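Local coordinates for surface-associated protein CshA (Streptococcus gordonii, PDB 5L2D) that binds host fibronectin as a cell-wall-linked streptococcal surface adhesin, of which this chain is the non-repetitive domain 2 portion, at residues D166-E171 / K207-T212. Sequence-based numbering, arbitrary orientation.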
loop_
_atom_site.group_PDB
_atom_site.type_symbol
_atom_site.label_atom_id
_atom_site.label_comp_id
_atom_site.label_asym_id
_atom_site.label_seq_id
_atom_site.Cartn_x
_atom_site.Cartn_y
_atom_site.Cartn_z
ATOM N N ASP A 166 -12.633 -0.522 -1.346
ATOM C CA ASP A 166 -12.974 0.496 -2.348
ATOM C C ASP A 166 -12.483 1.811 -1.819
ATOM O O ASP A 166 -12.169 1.917 -0.628
ATOM C CB ASP A 166 -14.494 0.609 -2.535
ATOM C CG ASP A 166 -15.019 -0.315 -3.590
ATOM O OD1 ASP A 166 -14.483 -0.264 -4.725
ATOM O OD2 ASP A 166 -15.971 -1.065 -3.280
ATOM N N ALA A 167 -12.448 2.825 -2.683
ATOM C CA ALA A 167 -11.910 4.115 -2.275
ATOM C C ALA A 167 -12.568 5.256 -2.998
ATOM O O ALA A 167 -12.775 5.204 -4.190
ATOM C CB ALA A 167 -10.398 4.156 -2.505
ATOM N N ASN A 168 -12.889 6.290 -2.249
ATOM C CA ASN A 168 -13.355 7.519 -2.817
ATOM C C ASN A 168 -12.176 8.442 -2.776
ATOM O O ASN A 168 -11.135 8.118 -2.203
ATOM C CB ASN A 168 -14.431 8.158 -1.934
ATOM C CG ASN A 168 -15.462 7.180 -1.458
ATOM O OD1 ASN A 168 -15.938 6.337 -2.219
ATOM N ND2 ASN A 168 -15.811 7.281 -0.184
ATOM N N PRO A 169 -12.353 9.638 -3.315
ATOM C CA PRO A 169 -11.268 10.569 -3.184
ATOM C C PRO A 169 -10.804 10.698 -1.753
ATOM O O PRO A 169 -11.552 10.393 -0.836
ATOM C CB PRO A 169 -11.870 11.869 -3.717
ATOM C CG PRO A 169 -12.798 11.393 -4.798
ATOM C CD PRO A 169 -13.385 10.113 -4.254
ATOM N N ALA A 170 -9.546 11.102 -1.606
ATOM C CA ALA A 170 -8.858 11.198 -0.331
ATOM C C ALA A 170 -8.842 9.908 0.499
ATOM O O ALA A 170 -8.605 9.959 1.710
ATOM C CB ALA A 170 -9.447 12.335 0.471
ATOM N N GLU A 171 -9.131 8.768 -0.131
ATOM C CA GLU A 171 -8.875 7.454 0.468
ATOM C C GLU A 171 -7.711 6.850 -0.340
ATOM O O GLU A 171 -7.901 6.224 -1.402
ATOM C CB GLU A 171 -10.137 6.575 0.462
ATOM C CG GLU A 171 -11.214 7.017 1.471
ATOM C CD GLU A 171 -12.367 6.023 1.619
ATOM O OE1 GLU A 171 -12.756 5.371 0.628
ATOM O OE2 GLU A 171 -12.907 5.904 2.730
ATOM N N LYS A 207 -11.124 17.985 -4.555
ATOM C CA LYS A 207 -11.660 19.244 -4.105
ATOM C C LYS A 207 -13.160 19.096 -4.039
ATOM O O LYS A 207 -13.784 19.467 -3.061
ATOM C CB LYS A 207 -11.256 20.369 -5.041
ATOM N N ALA A 208 -13.744 18.529 -5.077
ATOM C CA ALA A 208 -15.170 18.333 -5.090
ATOM C C ALA A 208 -15.577 17.599 -3.839
ATOM O O ALA A 208 -15.993 18.202 -2.871
ATOM C CB ALA A 208 -15.569 17.541 -6.307
ATOM N N PHE A 209 -15.444 16.290 -3.887
ATOM C CA PHE A 209 -15.772 15.423 -2.782
ATOM C C PHE A 209 -15.546 16.042 -1.411
ATOM O O PHE A 209 -16.178 15.632 -0.454
ATOM C CB PHE A 209 -14.959 14.145 -2.906
ATOM C CG PHE A 209 -15.469 13.010 -2.081
ATOM C CD1 PHE A 209 -16.299 12.069 -2.626
ATOM C CD2 PHE A 209 -15.087 12.868 -0.773
ATOM C CE1 PHE A 209 -16.755 11.012 -1.875
ATOM C CE2 PHE A 209 -15.534 11.815 -0.015
ATOM C CZ PHE A 209 -16.370 10.883 -0.567
ATOM N N ASP A 210 -14.654 17.015 -1.300
ATOM C CA ASP A 210 -14.418 17.628 -0.006
ATOM C C ASP A 210 -15.621 18.456 0.313
ATOM O O ASP A 210 -16.144 18.425 1.415
ATOM C CB ASP A 210 -13.204 18.530 -0.029
ATOM C CG ASP A 210 -12.868 19.072 1.339
ATOM O OD1 ASP A 210 -13.231 18.426 2.327
ATOM O OD2 ASP A 210 -12.239 20.136 1.430
ATOM N N LYS A 211 -16.057 19.217 -0.676
ATOM C CA LYS A 211 -17.218 20.058 -0.529
ATOM C C LYS A 211 -18.391 19.131 -0.703
ATOM O O LYS A 211 -19.043 19.127 -1.719
ATOM C CB LYS A 211 -17.218 21.120 -1.614
ATOM N N THR A 212 -18.643 18.315 0.297
ATOM C CA THR A 212 -19.705 17.356 0.214
ATOM C C THR A 212 -19.807 16.751 1.569
ATOM O O THR A 212 -20.890 16.554 2.091
ATOM C CB THR A 212 -19.350 16.279 -0.793
ATOM O OG1 THR A 212 -19.422 16.841 -2.097
ATOM C CG2 THR A 212 -20.310 15.134 -0.719
#
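A type II beta turn from Asn-168 to Glu-171, in the loop between strands 158-163 and 172-177, meets the end of helix 203-210 through the ring of Phe-209. Pro-169 brings its CD over one face of the Phe-209 ring, a CH-pi contact 4.3 Å from the centroid and 27° off the normal. The pyrrolidine crosses the phenyl at about a right angle; Pro-169 CD lies 3.9 Å from Phe-209 CD1, and Pro-169 CB packs against Phe-209 CB. Phe-209 CG stands anti to the backbone N (chi1 -163°), which sends the ring out from the helix towards the turn. At its far end, Phe-209 CZ lies 3.6 Å from Asn-168 CB and 3.7 Å from Asn-168 ND2, the amide plane tilted 32° from the ring. Within this surface contact of the adhesin's non-repetitive domain 2, the turn is closed by a hydrogen bond from Glu-171 N to Asn-168 O (3.0 Å). The Glu-171 carboxylate folds back, and its OE1 accepts the N-H of Asn-168 (N to OE1 3.0 Å) on the anti side, somewhat out of the carboxylate plane, a second tie between the turn's ends. Pro-169 also packs on Ile-249 of strand 244-250, while Leu-217 touches both Phe-209 and Ala-170.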